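Local coordinates for protein walker-type atpase (Pyrococcus abyssi, PDB 2QEN) that is of unknown function but binds ADP and magnesium through a Walker-type nucleotide site and is probably an ATPase, at residues 207-212 against 230-235; 234-239 against 340-345; 243-248 against 260-265; 35-40 against 197-202. The protein carries 1 engineered substitution. All blocks are in the same frame, centred on the assembly; numbering follows the deposited sequence.

Interaction 1: 207-212 against 230-235. With ADP (adenosine-5'-diphosphate), chain C.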
# COMPACT_ATOMS: atom_id res chain seq x y z
N THR A 207 14.05 15.50 5.46
CA THR A 207 12.61 15.54 5.23
C THR A 207 11.86 15.08 6.49
O THR A 207 10.92 15.75 6.93
CB THR A 207 12.21 14.73 3.97
OG1 THR A 207 13.00 15.17 2.85
CG2 THR A 207 10.74 14.90 3.63
N SER A 208 12.28 13.96 7.07
CA SER A 208 11.72 13.49 8.35
C SER A 208 11.75 14.54 9.46
O SER A 208 10.74 14.76 10.13
CB SER A 208 12.44 12.22 8.82
OG SER A 208 12.32 11.20 7.86
N VAL A 209 12.91 15.18 9.64
CA VAL A 209 13.09 16.28 10.60
C VAL A 209 12.12 17.43 10.31
O VAL A 209 11.44 17.91 11.22
CB VAL A 209 14.58 16.78 10.61
CG1 VAL A 209 14.70 18.20 11.18
CG2 VAL A 209 15.47 15.82 11.43
N GLU A 210 12.06 17.84 9.05
CA GLU A 210 11.12 18.88 8.60
C GLU A 210 9.63 18.54 8.78
O GLU A 210 8.82 19.42 9.12
CB GLU A 210 11.41 19.25 7.15
CG GLU A 210 10.98 20.66 6.80
CD GLU A 210 11.28 21.64 7.92
OE1 GLU A 210 12.48 22.00 8.10
OE2 GLU A 210 10.31 22.03 8.63
N PHE A 211 9.29 17.27 8.56
CA PHE A 211 7.95 16.73 8.79
C PHE A 211 7.54 16.96 10.24
O PHE A 211 6.51 17.58 10.50
CB PHE A 211 7.94 15.23 8.43
CG PHE A 211 6.59 14.58 8.51
CD1 PHE A 211 6.07 14.12 9.74
CD2 PHE A 211 5.84 14.38 7.35
CE1 PHE A 211 4.82 13.51 9.81
CE2 PHE A 211 4.60 13.76 7.41
CZ PHE A 211 4.08 13.33 8.66
N LEU A 212 8.35 16.47 11.18
CA LEU A 212 8.11 16.65 12.61
C LEU A 212 8.07 18.12 13.03
O LEU A 212 7.19 18.53 13.79
CB LEU A 212 9.18 15.91 13.43
CG LEU A 212 9.05 14.38 13.45
CD1 LEU A 212 10.11 13.77 14.38
CD2 LEU A 212 7.61 13.93 13.86
N GLU A 230 16.47 12.56 17.76
CA GLU A 230 16.30 11.24 18.39
C GLU A 230 15.05 10.49 17.88
O GLU A 230 15.10 9.28 17.67
CB GLU A 230 16.27 11.38 19.92
CG GLU A 230 16.56 10.09 20.69
CD GLU A 230 18.04 9.83 20.91
OE1 GLU A 230 18.69 10.52 21.73
OE2 GLU A 230 18.56 8.90 20.25
N ALA A 231 13.95 11.19 17.66
CA ALA A 231 12.74 10.54 17.12
C ALA A 231 12.98 9.99 15.70
O ALA A 231 12.53 8.90 15.37
CB ALA A 231 11.57 11.50 17.14
N VAL A 232 13.71 10.73 14.88
CA VAL A 232 13.98 10.32 13.50
C VAL A 232 14.99 9.16 13.43
O VAL A 232 14.89 8.29 12.56
CB VAL A 232 14.43 11.54 12.64
CG1 VAL A 232 14.99 11.08 11.27
CG2 VAL A 232 13.27 12.51 12.47
N GLU A 233 15.94 9.12 14.34
CA GLU A 233 16.84 7.98 14.48
C GLU A 233 16.10 6.69 14.86
O GLU A 233 16.46 5.62 14.39
CB GLU A 233 17.95 8.26 15.48
CG GLU A 233 19.00 9.28 15.01
CD GLU A 233 19.47 9.09 13.54
OE1 GLU A 233 18.63 9.18 12.61
OE2 GLU A 233 20.69 8.89 13.33
N LEU A 234 15.06 6.80 15.70
CA LEU A 234 14.23 5.63 15.98
C LEU A 234 13.18 5.34 14.91
O LEU A 234 12.90 4.17 14.63
CB LEU A 234 13.54 5.74 17.35
CG LEU A 234 14.24 5.29 18.65
CD1 LEU A 234 15.33 4.24 18.41
CD2 LEU A 234 14.81 6.46 19.41
N LEU A 235 12.61 6.38 14.31
CA LEU A 235 11.47 6.19 13.40
C LEU A 235 11.74 6.24 11.88
O LEU A 235 10.85 5.95 11.09
CB LEU A 235 10.28 7.09 13.80
CG LEU A 235 9.78 7.04 15.26
CD1 LEU A 235 8.65 8.08 15.53
CD2 LEU A 235 9.33 5.63 15.71
PB ADP C . 0.37 2.91 2.86
O1B ADP C . 1.63 3.17 2.07
O2B ADP C . -0.88 3.03 2.01
O3B ADP C . 0.38 1.66 3.71
PA ADP C . -0.78 5.26 4.24
O1A ADP C . -1.01 6.17 3.06
O2A ADP C . -1.94 4.65 4.95
O3A ADP C . 0.35 4.13 3.92
O5' ADP C . 0.08 6.15 5.28
C5' ADP C . 0.26 5.81 6.65
C4' ADP C . -0.11 7.03 7.50
O4' ADP C . 0.98 7.98 7.51
C3' ADP C . -1.30 7.84 7.00
O3' ADP C . -2.53 7.43 7.58
C2' ADP C . -1.01 9.23 7.47
O2' ADP C . -1.18 9.19 8.89
C1' ADP C . 0.49 9.31 7.36
N9 ADP C . 1.06 9.86 6.11
C8 ADP C . 1.50 9.13 5.07
N7 ADP C . 2.05 9.91 4.11
C5 ADP C . 1.96 11.19 4.54
C6 ADP C . 2.34 12.52 4.02
N6 ADP C . 2.95 12.65 2.82
N1 ADP C . 2.06 13.60 4.79
C2 ADP C . 1.45 13.49 5.97
N3 ADP C . 1.10 12.31 6.52
C4 ADP C . 1.31 11.15 5.86

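Interaction 2: 234-239 against 340-345. With ADP (adenosine-5'-diphosphate), chain C.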
# COMPACT_ATOMS: atom_id res chain seq x y z
N LEU A 234 15.06 6.80 15.70
CA LEU A 234 14.23 5.63 15.98
C LEU A 234 13.18 5.34 14.91
O LEU A 234 12.90 4.17 14.63
CB LEU A 234 13.54 5.74 17.35
CG LEU A 234 14.24 5.29 18.65
CD1 LEU A 234 15.33 4.24 18.41
CD2 LEU A 234 14.81 6.46 19.41
N LEU A 235 12.61 6.38 14.31
CA LEU A 235 11.47 6.19 13.40
C LEU A 235 11.74 6.24 11.88
O LEU A 235 10.85 5.95 11.09
CB LEU A 235 10.28 7.09 13.80
CG LEU A 235 9.78 7.04 15.26
CD1 LEU A 235 8.65 8.08 15.53
CD2 LEU A 235 9.33 5.63 15.71
N ASP A 236 12.95 6.65 11.49
CA ASP A 236 13.53 6.48 10.11
C ASP A 236 12.66 6.76 8.84
O ASP A 236 12.63 5.97 7.86
CB ASP A 236 14.22 5.10 9.98
CG ASP A 236 15.67 5.04 10.62
OD1 ASP A 236 16.17 6.00 11.27
OD2 ASP A 236 16.31 3.97 10.45
N GLY A 237 11.95 7.89 8.82
CA GLY A 237 11.30 8.32 7.56
C GLY A 237 9.97 7.68 7.17
O GLY A 237 9.45 7.93 6.08
N ILE A 238 9.42 6.84 8.06
CA ILE A 238 8.12 6.24 7.81
C ILE A 238 7.03 7.19 8.32
O ILE A 238 6.90 7.38 9.52
CB ILE A 238 7.97 4.83 8.48
CG1 ILE A 238 9.21 3.95 8.23
CG2 ILE A 238 6.63 4.15 8.06
CD1 ILE A 238 9.23 3.21 6.92
N PRO A 239 6.26 7.81 7.40
CA PRO A 239 5.28 8.80 7.83
C PRO A 239 4.24 8.26 8.81
O PRO A 239 3.80 9.01 9.66
CB PRO A 239 4.62 9.22 6.51
CG PRO A 239 5.62 8.90 5.45
CD PRO A 239 6.28 7.65 5.93
N ALA A 340 12.62 -4.37 6.42
CA ALA A 340 12.29 -3.23 5.57
C ALA A 340 11.90 -1.98 6.36
O ALA A 340 12.29 -0.87 5.99
CB ALA A 340 11.18 -3.62 4.58
N ASP A 341 11.13 -2.16 7.43
CA ASP A 341 10.70 -1.08 8.33
C ASP A 341 11.47 -1.19 9.66
O ASP A 341 11.31 -2.17 10.38
CB ASP A 341 9.18 -1.17 8.57
CG ASP A 341 8.64 -0.08 9.51
OD1 ASP A 341 9.42 0.65 10.17
OD2 ASP A 341 7.40 0.05 9.60
N PRO A 342 12.30 -0.18 10.00
CA PRO A 342 13.13 -0.20 11.22
C PRO A 342 12.34 -0.26 12.54
O PRO A 342 12.87 -0.73 13.55
CB PRO A 342 13.89 1.13 11.14
CG PRO A 342 13.06 1.98 10.27
CD PRO A 342 12.50 1.06 9.24
N VAL A 343 11.11 0.23 12.53
CA VAL A 343 10.20 0.10 13.67
C VAL A 343 9.74 -1.37 13.86
O VAL A 343 9.69 -1.86 14.99
CB VAL A 343 9.04 1.11 13.57
CG1 VAL A 343 8.03 0.94 14.71
CG2 VAL A 343 9.60 2.52 13.55
N VAL A 344 9.44 -2.08 12.77
CA VAL A 344 9.21 -3.52 12.84
C VAL A 344 10.41 -4.24 13.49
O VAL A 344 10.23 -5.06 14.39
CB VAL A 344 8.84 -4.13 11.45
CG1 VAL A 344 8.74 -5.67 11.51
CG2 VAL A 344 7.54 -3.57 10.97
N ALA A 345 11.63 -3.89 13.08
CA ALA A 345 12.83 -4.42 13.72
C ALA A 345 12.87 -4.14 15.25
O ALA A 345 13.16 -5.05 16.04
CB ALA A 345 14.09 -3.89 13.02
PB ADP C . 0.37 2.91 2.86
O1B ADP C . 1.63 3.17 2.07
O2B ADP C . -0.88 3.03 2.01
O3B ADP C . 0.38 1.66 3.71
PA ADP C . -0.78 5.26 4.24
O1A ADP C . -1.01 6.17 3.06
O2A ADP C . -1.94 4.65 4.95
O3A ADP C . 0.35 4.13 3.92
O5' ADP C . 0.08 6.15 5.28
C5' ADP C . 0.26 5.81 6.65
C4' ADP C . -0.11 7.03 7.50
O4' ADP C . 0.98 7.98 7.51
C3' ADP C . -1.30 7.84 7.00
O3' ADP C . -2.53 7.43 7.58
C2' ADP C . -1.01 9.23 7.47
O2' ADP C . -1.18 9.19 8.89
C1' ADP C . 0.49 9.31 7.36
N9 ADP C . 1.06 9.86 6.11
C8 ADP C . 1.50 9.13 5.07
N7 ADP C . 2.05 9.91 4.11
C5 ADP C . 1.96 11.19 4.54
C6 ADP C . 2.34 12.52 4.02
N6 ADP C . 2.95 12.65 2.82
N1 ADP C . 2.06 13.60 4.79
C2 ADP C . 1.45 13.49 5.97
N3 ADP C . 1.10 12.31 6.52
C4 ADP C . 1.31 11.15 5.86

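Interaction 3: 243-248 against 260-265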
# COMPACT_ATOMS: atom_id res chain seq x y z
N VAL A 243 3.75 10.35 12.34
CA VAL A 243 2.44 10.89 12.75
C VAL A 243 1.97 10.35 14.12
O VAL A 243 1.49 11.12 14.94
CB VAL A 243 1.34 10.71 11.67
CG1 VAL A 243 -0.06 11.09 12.22
CG2 VAL A 243 1.64 11.57 10.44
N VAL A 244 2.09 9.05 14.36
CA VAL A 244 1.75 8.45 15.67
C VAL A 244 2.57 9.12 16.78
O VAL A 244 2.03 9.46 17.83
CB VAL A 244 2.00 6.91 15.71
CG1 VAL A 244 1.89 6.37 17.15
CG2 VAL A 244 1.05 6.15 14.75
N PHE A 245 3.87 9.28 16.55
CA PHE A 245 4.76 9.98 17.48
C PHE A 245 4.31 11.43 17.74
O PHE A 245 4.24 11.87 18.88
CB PHE A 245 6.21 9.93 17.00
CG PHE A 245 7.15 10.74 17.86
CD1 PHE A 245 7.59 10.22 19.10
CD2 PHE A 245 7.57 12.02 17.46
CE1 PHE A 245 8.41 10.98 19.92
CE2 PHE A 245 8.38 12.78 18.29
CZ PHE A 245 8.82 12.27 19.51
N GLY A 246 4.02 12.17 16.66
CA GLY A 246 3.59 13.56 16.77
C GLY A 246 2.34 13.70 17.63
O GLY A 246 2.31 14.49 18.54
N VAL A 247 1.32 12.90 17.32
CA VAL A 247 0.12 12.76 18.17
C VAL A 247 0.45 12.44 19.64
O VAL A 247 -0.03 13.13 20.54
CB VAL A 247 -0.85 11.68 17.56
CG1 VAL A 247 -2.04 11.37 18.51
CG2 VAL A 247 -1.38 12.16 16.18
N GLU A 248 1.25 11.40 19.89
CA GLU A 248 1.59 11.00 21.28
C GLU A 248 2.36 12.08 22.03
O GLU A 248 2.16 12.26 23.22
CB GLU A 248 2.36 9.67 21.30
CG GLU A 248 1.53 8.43 20.94
CD GLU A 248 0.25 8.32 21.77
OE1 GLU A 248 0.25 8.79 22.93
OE2 GLU A 248 -0.77 7.78 21.27
N LYS A 260 7.56 5.88 24.06
CA LYS A 260 7.11 4.65 24.70
C LYS A 260 5.73 4.26 24.14
O LYS A 260 5.53 3.13 23.72
CB LYS A 260 7.06 4.83 26.22
CG LYS A 260 7.58 3.65 27.02
CD LYS A 260 7.48 3.87 28.53
CE LYS A 260 6.16 3.35 29.10
NZ LYS A 260 6.24 3.03 30.58
N ARG A 261 4.81 5.22 24.12
CA ARG A 261 3.47 5.05 23.57
C ARG A 261 3.46 4.77 22.06
O ARG A 261 2.65 3.98 21.59
CB ARG A 261 2.59 6.27 23.88
CG ARG A 261 2.40 6.56 25.36
CD ARG A 261 1.46 5.56 26.00
NE ARG A 261 0.15 6.10 26.35
CZ ARG A 261 -0.88 6.20 25.51
NH1 ARG A 261 -0.77 5.83 24.23
NH2 ARG A 261 -2.03 6.70 25.94
N THR A 262 4.33 5.43 21.31
CA THR A 262 4.46 5.16 19.88
C THR A 262 4.83 3.69 19.65
O THR A 262 4.21 3.02 18.84
CB THR A 262 5.50 6.10 19.21
OG1 THR A 262 5.11 7.45 19.45
CG2 THR A 262 5.59 5.89 17.70
N LEU A 263 5.79 3.19 20.42
CA LEU A 263 6.27 1.82 20.32
C LEU A 263 5.22 0.80 20.73
O LEU A 263 5.15 -0.27 20.14
CB LEU A 263 7.59 1.61 21.11
CG LEU A 263 8.79 2.41 20.54
CD1 LEU A 263 10.09 2.23 21.33
CD2 LEU A 263 9.02 2.13 19.05
N GLU A 264 4.42 1.14 21.74
CA GLU A 264 3.22 0.38 22.15
C GLU A 264 2.21 0.22 21.02
O GLU A 264 1.77 -0.88 20.73
CB GLU A 264 2.51 1.08 23.32
CG GLU A 264 3.21 1.00 24.66
CD GLU A 264 2.50 1.81 25.75
OE1 GLU A 264 1.45 2.45 25.44
OE2 GLU A 264 2.97 1.78 26.91
N VAL A 265 1.81 1.35 20.42
CA VAL A 265 0.92 1.35 19.25
C VAL A 265 1.51 0.52 18.10
O VAL A 265 0.82 -0.32 17.54
CB VAL A 265 0.52 2.79 18.81
CG1 VAL A 265 -0.19 2.80 17.45
CG2 VAL A 265 -0.40 3.44 19.87

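Interaction 4: 35-40 against 197-202. With ADP (adenosine-5'-diphosphate), chain C.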
# COMPACT_ATOMS: atom_id res chain seq x y z
N LEU A 35 1.63 1.13 -11.70
CA LEU A 35 1.79 0.51 -10.38
C LEU A 35 2.35 1.52 -9.37
O LEU A 35 3.36 2.17 -9.64
CB LEU A 35 2.67 -0.76 -10.44
CG LEU A 35 2.47 -1.72 -11.63
CD1 LEU A 35 3.41 -2.92 -11.55
CD2 LEU A 35 1.01 -2.18 -11.75
N LEU A 36 1.68 1.66 -8.23
CA LEU A 36 2.18 2.51 -7.17
C LEU A 36 2.72 1.64 -6.03
O LEU A 36 1.96 0.94 -5.37
CB LEU A 36 1.10 3.48 -6.70
CG LEU A 36 1.53 4.52 -5.67
CD1 LEU A 36 2.31 5.61 -6.35
CD2 LEU A 36 0.30 5.10 -4.97
N LEU A 37 4.03 1.69 -5.83
CA LEU A 37 4.74 0.67 -5.05
C LEU A 37 5.58 1.22 -3.91
O LEU A 37 6.19 2.30 -4.03
CB LEU A 37 5.65 -0.15 -5.99
CG LEU A 37 5.00 -0.78 -7.22
CD1 LEU A 37 6.07 -1.41 -8.16
CD2 LEU A 37 3.94 -1.82 -6.82
N GLY A 38 5.62 0.47 -2.81
CA GLY A 38 6.42 0.82 -1.64
C GLY A 38 6.02 0.05 -0.39
O GLY A 38 5.00 -0.65 -0.37
N ILE A 39 6.84 0.18 0.64
CA ILE A 39 6.64 -0.42 1.97
C ILE A 39 5.29 -0.02 2.59
O ILE A 39 4.78 1.07 2.33
CB ILE A 39 7.81 0.03 2.91
CG1 ILE A 39 9.18 -0.30 2.29
CG2 ILE A 39 7.73 -0.56 4.31
CD1 ILE A 39 9.35 -1.70 1.82
N ARG A 40 4.71 -0.90 3.39
CA ARG A 40 3.51 -0.58 4.15
C ARG A 40 3.78 0.63 5.07
O ARG A 40 4.81 0.68 5.74
CB ARG A 40 3.08 -1.78 4.99
CG ARG A 40 1.99 -1.49 6.00
CD ARG A 40 0.61 -1.84 5.49
NE ARG A 40 0.32 -3.25 5.73
CZ ARG A 40 -0.64 -3.71 6.53
NH1 ARG A 40 -1.43 -2.87 7.19
NH2 ARG A 40 -0.81 -5.02 6.66
N GLU A 197 5.64 2.51 -13.34
CA GLU A 197 5.93 2.20 -11.95
C GLU A 197 6.32 3.46 -11.23
O GLU A 197 7.29 4.13 -11.62
CB GLU A 197 7.04 1.16 -11.80
CG GLU A 197 6.63 -0.26 -12.20
CD GLU A 197 7.66 -1.31 -11.86
OE1 GLU A 197 8.70 -1.00 -11.22
OE2 GLU A 197 7.44 -2.48 -12.23
N VAL A 198 5.56 3.78 -10.19
CA VAL A 198 5.85 4.89 -9.32
C VAL A 198 6.18 4.35 -7.92
O VAL A 198 5.35 3.67 -7.29
CB VAL A 198 4.70 5.93 -9.34
CG1 VAL A 198 4.98 7.08 -8.36
CG2 VAL A 198 4.51 6.46 -10.77
N LEU A 199 7.40 4.63 -7.48
CA LEU A 199 7.98 4.14 -6.25
C LEU A 199 7.88 5.20 -5.15
O LEU A 199 8.34 6.33 -5.34
CB LEU A 199 9.46 3.81 -6.47
CG LEU A 199 9.93 2.50 -7.13
CD1 LEU A 199 8.98 1.94 -8.16
CD2 LEU A 199 11.33 2.68 -7.72
N VAL A 200 7.27 4.81 -4.02
CA VAL A 200 7.16 5.67 -2.84
C VAL A 200 8.06 5.12 -1.73
O VAL A 200 7.80 4.05 -1.18
CB VAL A 200 5.68 5.82 -2.34
CG1 VAL A 200 5.61 6.81 -1.19
CG2 VAL A 200 4.74 6.24 -3.46
N LYS A 201 9.10 5.89 -1.42
CA LYS A 201 10.12 5.52 -0.46
C LYS A 201 9.96 6.32 0.83
O LYS A 201 9.33 7.38 0.80
CB LYS A 201 11.50 5.83 -1.06
CG LYS A 201 11.75 5.26 -2.46
CD LYS A 201 11.83 3.73 -2.44
CE LYS A 201 12.62 3.20 -3.63
NZ LYS A 201 12.48 1.72 -3.75
N PRO A 202 10.53 5.82 1.95
CA PRO A 202 10.64 6.60 3.19
C PRO A 202 11.29 7.95 2.96
O PRO A 202 12.19 8.06 2.13
CB PRO A 202 11.57 5.75 4.07
CG PRO A 202 11.37 4.36 3.61
CD PRO A 202 11.10 4.46 2.12
PB ADP C . 0.37 2.91 2.86
O1B ADP C . 1.63 3.17 2.07
O2B ADP C . -0.88 3.03 2.01
O3B ADP C . 0.38 1.66 3.71
PA ADP C . -0.78 5.26 4.24
O1A ADP C . -1.01 6.17 3.06
O2A ADP C . -1.94 4.65 4.95
O3A ADP C . 0.35 4.13 3.92
O5' ADP C . 0.08 6.15 5.28
C5' ADP C . 0.26 5.81 6.65
C4' ADP C . -0.11 7.03 7.50
O4' ADP C . 0.98 7.98 7.51
C3' ADP C . -1.30 7.84 7.00
O3' ADP C . -2.53 7.43 7.58
C2' ADP C . -1.01 9.23 7.47
O2' ADP C . -1.18 9.19 8.89
C1' ADP C . 0.49 9.31 7.36
N9 ADP C . 1.06 9.86 6.11
C8 ADP C . 1.50 9.13 5.07
N7 ADP C . 2.05 9.91 4.11
C5 ADP C . 1.96 11.19 4.54
C6 ADP C . 2.34 12.52 4.02
N6 ADP C . 2.95 12.65 2.82
N1 ADP C . 2.06 13.60 4.79
C2 ADP C . 1.45 13.49 5.97
N3 ADP C . 1.10 12.31 6.52
C4 ADP C . 1.31 11.15 5.86
O HOH W 1 8.96 2.13 0.26

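Interaction 1: 207-212 against 230-235
With CG1 anti to the backbone N (chi1 168°), Val232 turns both methyls against the neighbouring helix, whereas Phe211, its CG also anti to N (chi1 -175°), carries its ring off to the nucleotide. Val232 CG1 stands 3.7 Å from Ser208 CB, and Val232 CG2 comes within 3.8 Å of the same Ser208 CB, so the serine methylene is met by both branches of the valine. Val232 CG2 also packs on Leu212 CD1 at 3.9 Å, the two side chains running antiparallel alongside each other, and it meets Val209 CG2 at 4.1 Å, that valine lying roughly perpendicular to Val232. Leu212 CD1 reaches Ala231 CB as well, at 3.9 Å. No hydrogen bond joins the helices; the axes of 207-212 and 230-235 approach to 9.7 Å, their directions 122° apart, and the buried Ser208 OG is satisfied by Asp204 O. On the nucleotide side, Phe211 CE2 lies 3.5 Å from ADP C2, and adenine N1 sits in plane at the edge of the phenyl ring, which also meets Phe15 edge-to-face. An alanine here, lacking that ring, would probably leave the adenine edge less snugly held and Phe15 less well placed. Helix 205-217 thus lines the adenine site through Phe211 while helix 225-235 packs on another side of it, consistent with the helices following the sheet in a P-loop ATPase.

Interaction 2: 234-239 against 340-345
Asp341 opens the contact as the N-cap of helix 342-348. Its CG is anti to the backbone N (chi1 179°), which lets OD1 accept from Val343 N at 2.9 Å; the N-H arrives from above the carboxylate plane, 44° out of it, and the bond is bent to 144°. OD2 is taken by Trp241 NE1, so each carboxylate oxygen has a donor, and the helix start would be expected to steady the negative charge. The same Asp341 OD1 rests 3.8 Å from Ile238 CG1. Next comes Pro342, whose CG presses on Asp236 CB at 3.3 Å, a tight contact, while Asp236 OD2 lies over Pro342 CB and CG. Val343 follows: its CG2, anti to the carbonyl carbon, reaches Leu235 CD2 at 3.8 Å and Leu234 O at 3.8 Å. The surface met by Asp341, Pro342 and Val343 together is the end of helix 225-235 and the type I' turn from Leu235 to Ile238, after which Pro239 CB approaches ADP C8 to 3.4 Å. The C-terminal helix thus leaves strand 336-339 and docks on the junction between helices 225-235 and 239-252, with helix 255-280 touching Val343 through Ala266.

Interaction 3: 243-248 against 260-265
Thr262 OG1 is gripped by one hydrogen bond, which it gives to Ala258 O one turn back in its own helix. With OG1 anti to the carbonyl carbon (chi1 -57°), the hydroxyl is also set against the other helix, 3.2 Å from Phe245 CA and, near the plane of the phenyl ring at its edge, 3.7 Å from Phe245 CD1. The other branch, Thr262 CG2, packs on Val244 CG1 at 3.8 Å, and Val244 CG1 in turn meets Val265 CG1 at 4.1 Å. One turn along, bends at chi2 and chi3 bring the Arg261 guanidinium over the Glu248 carboxylate, with Arg261 NH1 3.4 Å from Glu248 OE1. Because that oxygen lies over the guanidinium face, well out of its plane, this salt bridge is of charges only; the two flat groups are turned 36° apart. Separately, Arg261 CB lies 3.6 Å from Glu248 OE1, while Glu264 OE1 makes a long pairing with Arg261 NE at 4.0 Å. An alanine in place of Glu248, without the carboxylate, would probably leave the guanidinium to the long Glu264 pairing and loosen the packing on Arg261 CB. Between 243-248 and 260-265, whose directions differ by 135°, hydrocarbon packing therefore sets the fit; Glu248 and Arg261 add a non-directional attraction across it, in a network running from buried Glu248 to exposed Arg261 and Glu264.

Interaction 4: 35-40 against 197-202
Three backbone hydrogen bonds join the strands, alternating in direction as in a parallel pair. Val198 N gives to Leu35 O at 2.8 Å, almost straight at 177°; Leu37 N gives to Val198 O at 2.8 Å; and Val200 N gives to Leu37 O at 2.7 Å. Each N-H arrives nearly along the C=O axis, and the segment axes diverge by just 19°. CA-H...O contacts fill in between, from Glu197 CA to Leu35 O and from Leu36 CA to Val198 O among others. Apolar contacts divide between the sheet faces. On one, Leu36 CD1 reaches Val198 CG1 at 3.7 Å and Val200 CG2 at 3.8 Å, with Leu24 of helix 18-30 against Leu36 and Val198. On the other, the extended Glu197 runs beside Leu35 with its carboxylate in the same direction as the leucine tip, and Leu37 CD1 touches Glu197 CD at 4.0 Å. Past the bridges, a water takes over the pairing: it accepts from Ile39 N at 2.9 Å and donates to Val200 O at 2.7 Å. Gly38 lies close beside Val200 O, and a CB there would collide with that oxygen. Gly38 O accepts from Lys44 NZ, and Arg40 continues toward the ADP phosphates. This is the Walker A strand entering its P-loop, flanked by an edge strand in the 2-3-4-1-5 parallel sheet of a P-loop NTPase.

In the fold
Along the chain, interaction 4 closes first, pairing 35-40, the end of strand 33-37 and the loop after it, with 197-202; interaction 1 follows, then interaction 3, which lies within the span bridged by interaction 2. Interactions 1, 2 and 3 cluster, their centres 10 to 13 Å apart; the first two share Leu234 and Leu235, and Phe245 packs on Ala231, Leu235 and Leu212. Interaction 4 belongs to the parallel sheet, its centre about 15 Å from that of interaction 2, where Pro202 meets Gly237. ADP is touched from all four, by Phe211, Pro239, Val243 and 35-40, so it lies between the sheet's end and the helices after it, while 340-345 packs on the turn before Pro239.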